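Local coordinates for protein unsaturated chondroitin disaccharide hydrolase (Streptococcus agalactiae, PDB 3WUX) that catalyses the hydrolysis of unsaturated chondroitin, hyaluronan and heparin disaccharides, releasing a 4-deoxy-4,5-didehydro uronic acid and preferring sulfated glycosaminoglycans, at residues N71-G76 and Y120-T125; G76-A81 and N92-N97; V234-Y239 and S365-S370; S244-Q249 and N277-R282. The protein carries 2 engineered substitutions. All coordinates share one frame; numbering follows the deposited sequence.

Interaction 1: residues N71-G76 and Y120-T125; sequences NGFWTG and YTPSCT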
# COMPACT_ATOMS: atom_id res chain seq x y z
N ASN A 71 10.69 6.53 -1.06
CA ASN A 71 10.89 7.67 -0.18
C ASN A 71 9.61 8.32 0.32
O ASN A 71 9.56 8.85 1.43
CB ASN A 71 11.77 8.72 -0.86
CG ASN A 71 13.13 8.17 -1.24
OD1 ASN A 71 13.28 7.48 -2.25
ND2 ASN A 71 14.13 8.46 -0.41
N GLY A 72 8.57 8.28 -0.52
CA GLY A 72 7.30 8.88 -0.17
C GLY A 72 6.64 8.23 1.03
O GLY A 72 5.85 8.88 1.73
N PHE A 73 6.94 6.97 1.28
CA PHE A 73 6.30 6.25 2.39
C PHE A 73 6.81 6.70 3.75
O PHE A 73 6.10 6.59 4.75
CB PHE A 73 6.49 4.74 2.25
CG PHE A 73 5.77 4.14 1.07
CD1 PHE A 73 4.38 4.13 1.02
CD2 PHE A 73 6.48 3.57 0.02
CE1 PHE A 73 3.71 3.56 -0.07
CE2 PHE A 73 5.82 3.01 -1.06
CZ PHE A 73 4.43 3.00 -1.11
N TRP A 74 8.05 7.20 3.81
CA TRP A 74 8.56 7.78 5.05
C TRP A 74 7.83 9.09 5.37
O TRP A 74 7.36 9.30 6.48
CB TRP A 74 10.09 7.97 5.00
CG TRP A 74 10.62 9.01 5.99
CD1 TRP A 74 11.04 10.28 5.69
CD2 TRP A 74 10.75 8.87 7.41
NE1 TRP A 74 11.43 10.93 6.85
CE2 TRP A 74 11.27 10.09 7.91
CE3 TRP A 74 10.48 7.83 8.31
CZ2 TRP A 74 11.52 10.29 9.27
CZ3 TRP A 74 10.73 8.03 9.66
CH2 TRP A 74 11.25 9.26 10.13
N THR A 75 7.72 9.96 4.37
CA THR A 75 6.98 11.21 4.55
C THR A 75 5.53 10.92 4.93
O THR A 75 4.92 11.65 5.72
CB THR A 75 7.04 12.07 3.30
OG1 THR A 75 8.40 12.15 2.84
CG2 THR A 75 6.52 13.46 3.59
N GLY A 76 4.98 9.84 4.38
CA GLY A 76 3.62 9.43 4.69
C GLY A 76 3.43 9.07 6.16
O GLY A 76 2.39 9.38 6.74
N TYR A 120 4.66 10.37 -4.68
CA TYR A 120 4.12 11.73 -4.51
C TYR A 120 2.81 11.84 -3.73
O TYR A 120 2.53 12.88 -3.14
CB TYR A 120 4.04 12.44 -5.88
CG TYR A 120 5.44 12.82 -6.32
CD1 TYR A 120 6.28 11.88 -6.92
CD2 TYR A 120 5.94 14.09 -6.08
CE1 TYR A 120 7.57 12.21 -7.28
CE2 TYR A 120 7.23 14.43 -6.43
CZ TYR A 120 8.04 13.49 -7.03
OH TYR A 120 9.33 13.83 -7.38
N THR A 121 2.04 10.75 -3.70
CA THR A 121 0.77 10.77 -2.98
C THR A 121 0.92 10.84 -1.44
O THR A 121 0.31 11.70 -0.81
CB THR A 121 -0.18 9.61 -3.40
OG1 THR A 121 -0.37 9.65 -4.81
CG2 THR A 121 -1.53 9.76 -2.72
N PRO A 122 1.74 9.94 -0.84
CA PRO A 122 1.79 9.98 0.63
C PRO A 122 2.66 11.11 1.13
O PRO A 122 2.69 11.37 2.33
CB PRO A 122 2.46 8.65 1.00
CG PRO A 122 2.50 7.83 -0.26
CD PRO A 122 2.52 8.82 -1.38
N SER A 123 3.39 11.76 0.23
CA SER A 123 4.27 12.85 0.62
C SER A 123 3.64 14.20 0.31
O SER A 123 3.33 14.98 1.21
CB SER A 123 5.57 12.73 -0.15
OG SER A 123 5.29 12.69 -1.53
N CYS A 124 3.47 14.46 -0.98
CA CYS A 124 2.98 15.75 -1.45
C CYS A 124 1.47 15.88 -1.45
O CYS A 124 0.94 16.87 -0.94
CB CYS A 124 3.54 16.05 -2.85
SG CYS A 124 5.34 16.04 -2.82
N THR A 125 0.76 14.90 -2.01
CA THR A 125 -0.69 15.02 -2.03
C THR A 125 -1.22 15.05 -0.59
O THR A 125 -2.17 15.79 -0.29
CB THR A 125 -1.36 13.92 -2.86
OG1 THR A 125 -0.70 13.82 -4.13
CG2 THR A 125 -2.82 14.28 -3.11
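G72 O accepts G76 N at 2.9 Å within its own helix and has the ring carbon P122 CB of the neighbouring helix 3.5 Å away. The proline sits in a widened pi-type turn, where Y120 O takes two backbone donors, C124 N and T125 N. P122 has no N-H to give, and S123 N makes no bond to the preceding turn, so helix 116-131 is kinked where its proline presses on G72 and G76. Further along, P122 O meets the G76 CA-H in a C-H...O contact of 3.2 Å. With no side chain at either glycine, the axes come within 7.1 Å, with their directions 47° apart. Such close packing at a marked angle is consistent with neighbouring helices of the alpha6/alpha6 barrel. T75 closes one flank: its CG2, set anti to the backbone N, reaches S123 CA at 3.8 Å, leaving OG1 to bond N97 OD1 on helix 88-106. S123 places its own hydroxyl between backbone N and carbonyl carbon (chi1 55°), which turns OG back to L119 O, while S123 CB lies 3.8 Å from T75 CB. On the other flank F73 CD1 touches P122 CG obliquely at 4.3 Å, while the same phenyl ring stands about 5 Å from the side chain of W251, a substrate-binding residue.

Interaction 2: residues G76-A81 and N92-N97; sequences GCLWLA and NIAHKN. With EDO (1,2-ethanediol), chain K.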
# COMPACT_ATOMS: atom_id res chain seq x y z
N GLY A 76 4.98 9.84 4.38
CA GLY A 76 3.62 9.43 4.69
C GLY A 76 3.43 9.07 6.16
O GLY A 76 2.39 9.38 6.74
N CYS A 77 4.42 8.41 6.75
CA CYS A 77 4.38 8.09 8.18
C CYS A 77 4.33 9.35 9.03
O CYS A 77 3.63 9.39 10.04
CB CYS A 77 5.59 7.24 8.58
SG CYS A 77 5.54 5.54 7.96
N LEU A 78 5.07 10.37 8.62
CA LEU A 78 5.11 11.63 9.34
C LEU A 78 3.76 12.33 9.29
O LEU A 78 3.28 12.84 10.31
CB LEU A 78 6.20 12.54 8.74
CG LEU A 78 7.63 12.02 8.88
CD1 LEU A 78 8.63 13.02 8.28
CD2 LEU A 78 7.97 11.73 10.35
N TRP A 79 3.14 12.35 8.12
CA TRP A 79 1.84 13.01 7.99
C TRP A 79 0.76 12.26 8.80
O TRP A 79 -0.06 12.90 9.47
CB TRP A 79 1.42 13.15 6.52
CG TRP A 79 2.19 14.18 5.71
CD1 TRP A 79 2.82 13.97 4.52
CD2 TRP A 79 2.37 15.57 6.02
NE1 TRP A 79 3.39 15.15 4.07
CE2 TRP A 79 3.13 16.14 4.98
CE3 TRP A 79 1.97 16.39 7.09
CZ2 TRP A 79 3.51 17.49 4.98
CZ3 TRP A 79 2.34 17.73 7.08
CH2 TRP A 79 3.10 18.27 6.03
N LEU A 80 0.76 10.93 8.73
CA LEU A 80 -0.17 10.13 9.52
C LEU A 80 -0.05 10.41 11.02
O LEU A 80 -1.05 10.62 11.70
CB LEU A 80 0.03 8.63 9.27
CG LEU A 80 -0.38 8.21 7.86
CD1 LEU A 80 -0.11 6.74 7.67
CD2 LEU A 80 -1.86 8.50 7.58
N ALA A 81 1.19 10.43 11.51
CA ALA A 81 1.45 10.79 12.90
C ALA A 81 0.96 12.20 13.22
O ALA A 81 0.41 12.45 14.30
CB ALA A 81 2.92 10.63 13.22
N ASN A 92 6.69 20.26 9.96
CA ASN A 92 7.87 20.98 9.49
C ASN A 92 8.80 20.05 8.72
O ASN A 92 9.20 20.34 7.59
CB ASN A 92 8.60 21.63 10.68
CG ASN A 92 9.71 22.57 10.25
OD1 ASN A 92 10.80 22.13 9.89
ND2 ASN A 92 9.43 23.88 10.29
N ILE A 93 9.10 18.90 9.31
CA ILE A 93 9.99 17.94 8.68
C ILE A 93 9.41 17.33 7.41
O ILE A 93 10.10 17.22 6.40
CB ILE A 93 10.32 16.80 9.63
CG1 ILE A 93 10.91 17.35 10.92
CG2 ILE A 93 11.28 15.83 8.97
CD1 ILE A 93 10.98 16.34 12.02
N ALA A 94 8.15 16.92 7.46
CA ALA A 94 7.49 16.38 6.27
C ALA A 94 7.38 17.43 5.15
O ALA A 94 7.46 17.08 3.97
CB ALA A 94 6.13 15.76 6.62
N HIS A 95 7.21 18.70 5.50
CA HIS A 95 7.20 19.72 4.45
C HIS A 95 8.58 19.90 3.79
O HIS A 95 8.66 20.20 2.60
CB HIS A 95 6.66 21.07 4.93
CG HIS A 95 6.57 22.08 3.84
ND1 HIS A 95 5.72 21.93 2.76
CD2 HIS A 95 7.23 23.24 3.64
CE1 HIS A 95 5.86 22.97 1.95
NE2 HIS A 95 6.77 23.78 2.46
N LYS A 96 9.65 19.71 4.55
CA LYS A 96 10.99 19.67 3.96
C LYS A 96 11.10 18.53 2.96
O LYS A 96 11.71 18.68 1.90
CB LYS A 96 12.06 19.50 5.04
CG LYS A 96 12.54 20.81 5.64
CD LYS A 96 13.77 20.58 6.50
CE LYS A 96 14.53 21.88 6.77
NZ LYS A 96 15.47 22.25 5.66
N ASN A 97 10.54 17.37 3.31
CA ASN A 97 10.50 16.26 2.36
C ASN A 97 9.78 16.68 1.09
O ASN A 97 10.27 16.45 -0.01
CB ASN A 97 9.78 15.03 2.94
CG ASN A 97 10.56 14.33 4.04
OD1 ASN A 97 10.04 13.41 4.67
ND2 ASN A 97 11.80 14.75 4.27
C1 EDO K . 6.81 26.49 0.61
O1 EDO K . 7.81 26.21 1.59
C2 EDO K . 5.44 26.50 1.27
O2 EDO K . 4.41 26.67 0.29
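Segments 76-81 and 92-97 run in broadly opposite directions, 148° apart, their axes 9.2 Å from each other at closest approach. They belong to successive helices, 71-85 and 88-106, joined by a very short link: an alpha-alpha hairpin, the repeating element of the alpha6/alpha6 barrel. A94 is the small residue at the centre of the contact. Its CB sits over one face of the W79 indole, 3.6 Å from the centroid of the six-membered ring and 21° off the ring normal, a CH-pi contact displaced toward the rim near CE2. The indole swings across to A94 because its CG is anti to the carbonyl carbon (chi1 -72°). Its NE1 is tied to S123 O of helix 116-131, a bond that restrains rotation of the ring. A94 CB also meets L78 CB at 3.9 Å. L78 then sends CD1 between two residues of the facing helix, crossing both I93 and N97 at about a right angle. The methyl lies 3.9 Å from I93 CG2 and equally far from N97 OD1, whose polar partner is T75 OG1. At the outer margin H95, bonded through ND1 to E127, holds an ethanediol oxygen, O1, 2.8 Å from its NE2.

Interaction 3: residues V234-Y239 and S365-S370; sequences VTRQGY and SWHSGS. Engineered in segment 365-370: S370 (natural residue Lys). With EDO (1,2-ethanediol), chain L.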
# COMPACT_ATOMS: atom_id res chain seq x y z
N VAL A 234 13.23 -4.42 -13.98
CA VAL A 234 12.04 -5.19 -13.66
C VAL A 234 12.41 -6.37 -12.77
O VAL A 234 13.17 -7.25 -13.17
CB VAL A 234 11.35 -5.70 -14.94
CG1 VAL A 234 10.09 -6.48 -14.59
CG2 VAL A 234 11.02 -4.53 -15.85
N THR A 235 11.86 -6.39 -11.56
CA THR A 235 12.18 -7.45 -10.60
C THR A 235 11.13 -8.55 -10.53
O THR A 235 9.93 -8.27 -10.44
CB THR A 235 12.46 -6.88 -9.18
OG1 THR A 235 12.30 -7.92 -8.20
CG2 THR A 235 11.52 -5.73 -8.87
N ARG A 236 11.59 -9.79 -10.61
CA ARG A 236 10.73 -10.95 -10.40
C ARG A 236 10.12 -10.92 -9.00
O ARG A 236 10.84 -10.88 -8.00
CB ARG A 236 11.55 -12.23 -10.60
CG ARG A 236 11.00 -13.48 -9.94
CD ARG A 236 10.01 -14.22 -10.82
NE ARG A 236 8.65 -14.18 -10.27
CZ ARG A 236 7.60 -14.81 -10.78
NH1 ARG A 236 6.42 -14.69 -10.19
NH2 ARG A 236 7.73 -15.55 -11.87
N GLN A 237 8.79 -10.90 -8.93
CA GLN A 237 8.08 -10.95 -7.66
C GLN A 237 7.16 -12.15 -7.68
O GLN A 237 6.59 -12.49 -8.72
CB GLN A 237 7.27 -9.68 -7.44
CG GLN A 237 8.09 -8.40 -7.42
CD GLN A 237 8.81 -8.16 -6.09
OE1 GLN A 237 8.80 -9.00 -5.19
NE2 GLN A 237 9.43 -6.99 -5.98
N GLY A 238 7.00 -12.80 -6.53
CA GLY A 238 6.21 -14.01 -6.46
C GLY A 238 7.12 -15.20 -6.68
O GLY A 238 8.13 -15.08 -7.38
N TYR A 239 6.77 -16.33 -6.09
CA TYR A 239 7.59 -17.54 -6.16
C TYR A 239 7.75 -18.05 -7.59
O TYR A 239 8.85 -18.42 -8.01
CB TYR A 239 7.00 -18.64 -5.29
CG TYR A 239 7.83 -19.92 -5.31
CD1 TYR A 239 9.00 -20.01 -4.58
CD2 TYR A 239 7.45 -21.00 -6.10
CE1 TYR A 239 9.77 -21.16 -4.61
CE2 TYR A 239 8.21 -22.16 -6.13
CZ TYR A 239 9.37 -22.22 -5.38
OH TYR A 239 10.14 -23.36 -5.40
N SER A 365 12.07 -8.41 -1.88
CA SER A 365 12.20 -9.20 -3.10
C SER A 365 12.86 -10.55 -2.82
O SER A 365 14.08 -10.64 -2.67
CB SER A 365 13.01 -8.44 -4.15
OG SER A 365 13.16 -9.21 -5.33
N TRP A 366 12.04 -11.59 -2.76
CA TRP A 366 12.51 -12.92 -2.39
C TRP A 366 13.62 -13.42 -3.30
O TRP A 366 14.68 -13.84 -2.83
CB TRP A 366 11.35 -13.90 -2.40
CG TRP A 366 11.66 -15.21 -1.76
CD1 TRP A 366 11.63 -15.50 -0.43
CD2 TRP A 366 12.03 -16.42 -2.43
NE1 TRP A 366 11.97 -16.82 -0.23
CE2 TRP A 366 12.22 -17.41 -1.44
CE3 TRP A 366 12.23 -16.76 -3.77
CZ2 TRP A 366 12.59 -18.72 -1.75
CZ3 TRP A 366 12.60 -18.07 -4.08
CH2 TRP A 366 12.78 -19.02 -3.08
N HIS A 367 13.38 -13.38 -4.61
CA HIS A 367 14.33 -13.95 -5.56
C HIS A 367 15.69 -13.27 -5.57
O HIS A 367 16.72 -13.94 -5.74
CB HIS A 367 13.73 -14.00 -6.97
CG HIS A 367 12.87 -15.21 -7.21
ND1 HIS A 367 11.50 -15.15 -7.24
CD2 HIS A 367 13.20 -16.51 -7.42
CE1 HIS A 367 11.01 -16.36 -7.46
NE2 HIS A 367 12.02 -17.20 -7.57
N SER A 368 15.72 -11.96 -5.39
CA SER A 368 16.98 -11.23 -5.41
C SER A 368 17.64 -11.21 -4.03
O SER A 368 18.74 -10.68 -3.87
CB SER A 368 16.78 -9.80 -5.92
OG SER A 368 16.23 -8.97 -4.91
N GLY A 369 16.97 -11.79 -3.04
CA GLY A 369 17.49 -11.84 -1.68
C GLY A 369 17.49 -10.52 -0.93
O GLY A 369 18.23 -10.36 0.04
N SER A 370 16.66 -9.56 -1.36
CA SER A 370 16.61 -8.26 -0.69
C SER A 370 15.46 -8.17 0.31
O SER A 370 14.34 -8.59 0.02
CB SER A 370 16.48 -7.13 -1.71
OG SER A 370 16.93 -7.54 -2.98
C1 EDO L . 18.30 -6.63 4.00
O1 EDO L . 17.52 -5.57 3.44
C2 EDO L . 19.28 -7.13 2.95
O2 EDO L . 18.55 -7.76 1.89
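H367 brings its CE1 up to two backbone carbonyls: it lies 3.0 Å from Y239 O and 3.2 Å from G238 O, both oxygens standing at the edge of the imidazole near its plane. The approach of two oxygens to a polarised C-H is consistent with an attractive, mainly electrostatic contact. R236 packs beside the same ring, with its CG 3.2 Å from H367 ND1. From there the arginine chain, bent at chi2 and chi3, curls back so that NH1 binds Q237 O at 2.7 Å, and NH2 forms a salt bridge with D241. The loop carrying H367 owes its shape to a type I turn from W366 to G369, followed by a G1 beta bulge in which G369 and S370 both face S365. Within that turn W366 CE3 lies over the centre of the imidazole. Outward, Y239 CE1 touches W366 CH2 at 4.0 Å; the two side chains run alongside each other with ring planes 58° apart, and W366 stacks on W291 beyond. The other end of the contact is polar. A chi1 of 179° carries S365 OG away from its own N to T235 OG1 at 3.3 Å, and S368 OG lies 3.1 Å from the same S365 OG. The engineered S370 adjoins this group, although its 2.5 Å OG-OG separation from S368 is doubtfully short. T235, S365 and S368 all bind substrate. Because each of these three hydroxyls can either give or accept a proton, they seem suited to meeting polar sugar substituents.

Interaction 4: residues S244-Q249 and N277-R282; sequences SWARGQ and NYFLNR. With EDO (1,2-ethanediol), chain F; EDO (1,2-ethanediol), chain I.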
# COMPACT_ATOMS: atom_id res chain seq x y z
N SER A 244 1.02 -17.11 -6.19
CA SER A 244 0.22 -15.93 -5.88
C SER A 244 0.93 -15.02 -4.88
O SER A 244 0.72 -15.13 -3.67
CB SER A 244 -1.15 -16.35 -5.34
OG SER A 244 -1.85 -17.13 -6.30
N TRP A 245 1.77 -14.13 -5.40
CA TRP A 245 2.51 -13.14 -4.63
C TRP A 245 1.55 -12.36 -3.73
O TRP A 245 0.56 -11.81 -4.21
CB TRP A 245 3.21 -12.20 -5.60
CG TRP A 245 4.09 -11.18 -4.98
CD1 TRP A 245 4.92 -11.33 -3.90
CD2 TRP A 245 4.25 -9.83 -5.42
NE1 TRP A 245 5.58 -10.16 -3.65
CE2 TRP A 245 5.19 -9.22 -4.57
CE3 TRP A 245 3.69 -9.08 -6.46
CZ2 TRP A 245 5.57 -7.89 -4.73
CZ3 TRP A 245 4.07 -7.77 -6.62
CH2 TRP A 245 5.00 -7.18 -5.75
N ALA A 246 1.82 -12.33 -2.43
CA ALA A 246 0.86 -11.78 -1.49
C ALA A 246 0.70 -10.28 -1.63
O ALA A 246 -0.41 -9.76 -1.57
CB ALA A 246 1.23 -12.17 -0.06
N ARG A 247 1.81 -9.56 -1.79
CA ARG A 247 1.70 -8.11 -1.89
C ARG A 247 0.99 -7.71 -3.18
O ARG A 247 0.25 -6.73 -3.21
CB ARG A 247 3.07 -7.43 -1.76
CG ARG A 247 3.00 -5.90 -1.86
CD ARG A 247 4.18 -5.22 -1.19
NE ARG A 247 5.43 -5.42 -1.92
CZ ARG A 247 6.44 -6.18 -1.49
NH1 ARG A 247 6.34 -6.82 -0.33
NH2 ARG A 247 7.54 -6.29 -2.22
N GLY A 248 1.18 -8.49 -4.24
CA GLY A 248 0.51 -8.21 -5.49
C GLY A 248 -0.99 -8.34 -5.33
O GLY A 248 -1.77 -7.51 -5.82
N GLN A 249 -1.40 -9.39 -4.62
CA GLN A 249 -2.80 -9.62 -4.30
C GLN A 249 -3.34 -8.41 -3.54
O GLN A 249 -4.45 -7.93 -3.82
CB GLN A 249 -2.94 -10.87 -3.44
CG GLN A 249 -4.34 -11.46 -3.40
CD GLN A 249 -4.78 -11.96 -4.77
OE1 GLN A 249 -3.94 -12.27 -5.62
NE2 GLN A 249 -6.09 -12.03 -4.99
N ASN A 277 -11.44 -12.41 -1.24
CA ASN A 277 -11.76 -13.75 -0.75
C ASN A 277 -10.61 -14.73 -1.05
O ASN A 277 -10.29 -15.58 -0.23
CB ASN A 277 -13.09 -14.27 -1.32
CG ASN A 277 -14.29 -13.44 -0.88
OD1 ASN A 277 -14.14 -12.44 -0.16
ND2 ASN A 277 -15.48 -13.83 -1.34
N TYR A 278 -9.99 -14.57 -2.21
CA TYR A 278 -8.84 -15.39 -2.59
C TYR A 278 -7.72 -15.24 -1.54
O TYR A 278 -7.11 -16.22 -1.09
CB TYR A 278 -8.35 -14.99 -3.99
CG TYR A 278 -7.24 -15.86 -4.54
CD1 TYR A 278 -5.91 -15.60 -4.22
CD2 TYR A 278 -7.52 -16.93 -5.39
CE1 TYR A 278 -4.89 -16.39 -4.71
CE2 TYR A 278 -6.50 -17.73 -5.88
CZ TYR A 278 -5.20 -17.45 -5.53
OH TYR A 278 -4.18 -18.23 -6.02
N PHE A 279 -7.48 -14.00 -1.12
CA PHE A 279 -6.44 -13.69 -0.14
C PHE A 279 -6.79 -14.29 1.24
O PHE A 279 -5.96 -14.95 1.88
CB PHE A 279 -6.31 -12.16 -0.07
CG PHE A 279 -5.18 -11.64 0.83
CD1 PHE A 279 -3.92 -11.36 0.30
CD2 PHE A 279 -5.41 -11.35 2.17
CE1 PHE A 279 -2.89 -10.84 1.11
CE2 PHE A 279 -4.39 -10.83 2.98
CZ PHE A 279 -3.13 -10.58 2.46
N LEU A 280 -8.02 -14.05 1.69
CA LEU A 280 -8.45 -14.48 3.03
C LEU A 280 -8.41 -15.99 3.15
O LEU A 280 -8.04 -16.53 4.19
CB LEU A 280 -9.88 -14.00 3.31
CG LEU A 280 -10.06 -12.49 3.44
CD1 LEU A 280 -11.53 -12.17 3.68
CD2 LEU A 280 -9.21 -11.93 4.58
N ASN A 281 -8.78 -16.67 2.07
CA ASN A 281 -8.81 -18.12 2.06
C ASN A 281 -7.44 -18.76 2.13
O ASN A 281 -7.31 -19.94 2.42
CB ASN A 281 -9.59 -18.62 0.85
CG ASN A 281 -11.08 -18.48 1.04
OD1 ASN A 281 -11.55 -18.31 2.17
ND2 ASN A 281 -11.83 -18.56 -0.05
N ARG A 282 -6.40 -17.97 1.85
CA ARG A 282 -5.03 -18.47 1.91
C ARG A 282 -4.22 -17.87 3.05
O ARG A 282 -2.99 -17.96 3.07
CB ARG A 282 -4.34 -18.30 0.55
CG ARG A 282 -4.89 -19.27 -0.52
CD ARG A 282 -4.77 -18.72 -1.93
NE ARG A 282 -5.46 -19.57 -2.91
CZ ARG A 282 -6.78 -19.57 -3.10
NH1 ARG A 282 -7.56 -18.76 -2.39
NH2 ARG A 282 -7.32 -20.38 -4.01
C1 EDO F . 7.87 -3.52 -5.00
O1 EDO F . 8.48 -4.67 -4.43
C2 EDO F . 6.53 -3.27 -4.33
O2 EDO F . 5.60 -4.29 -4.70
C1 EDO I . -4.40 -21.71 -5.13
O1 EDO I . -3.82 -21.87 -3.82
C2 EDO I . -5.53 -22.70 -5.35
O2 EDO I . -6.51 -22.13 -6.23
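Q249 meets F279 with its CB and CG and Y278 with its amide, and its side chain can be followed atom by atom. CB lies 3.9 Å from F279 CD1. CG, anti to the backbone N (chi1 -162°), comes to the edge of the same phenyl ring, 3.7 Å from CD1. A bend at chi2 (64°) then turns the amide toward the tyrosine, where NE2 sits 3.7 Å from Y278 CD1, obliquely to the ring. Both ends of the amide are satisfied by one loop: OE1 accepts from A217 N and NE2 gives to S215 O, which fixes its rotation. The tyrosine's own hydroxyl makes the short link, Y278 OH to S244 OG at 2.6 Å, with either able to donate. Over one face of the Y278 ring lies the guanidinium of R282, whose NH1 binds Y278 O at 2.9 Å in the carbonyl plane, on a lone pair. The contact spans the start of helix 246-263, with S244 ahead of the N-cap W245 and Q249 in the first turn, beside R247, a substrate-binding residue that forms a salt bridge with D304. F279, on helix 266-281, also packs on T308 and A311 of helix 305-319 and on M339 of helix 329-347.

Overall arrangement
Interactions 1 and 2 form one continuous block: their centres are 8 Å apart, both use helix 71-85, and G76 belongs to each. Along the chain interaction 2 is nested within the loop closed by interaction 1, so helices 71-85, 88-106 and 116-131 pack as consecutive members of the barrel. Interaction 4, on helices 246-263 and 266-281, lies across the chain's centre, centre to centre about 26 Å from interaction 1. It is in turn nested inside interaction 3, which joins two loops distant in sequence and touches it where G238 CA packs against W245 CB. Helical pairs thus build opposing parts of the wall, while the loops of interaction 3 place T235, S365 and S368 in the same region as R247, consistent with a shared substrate site.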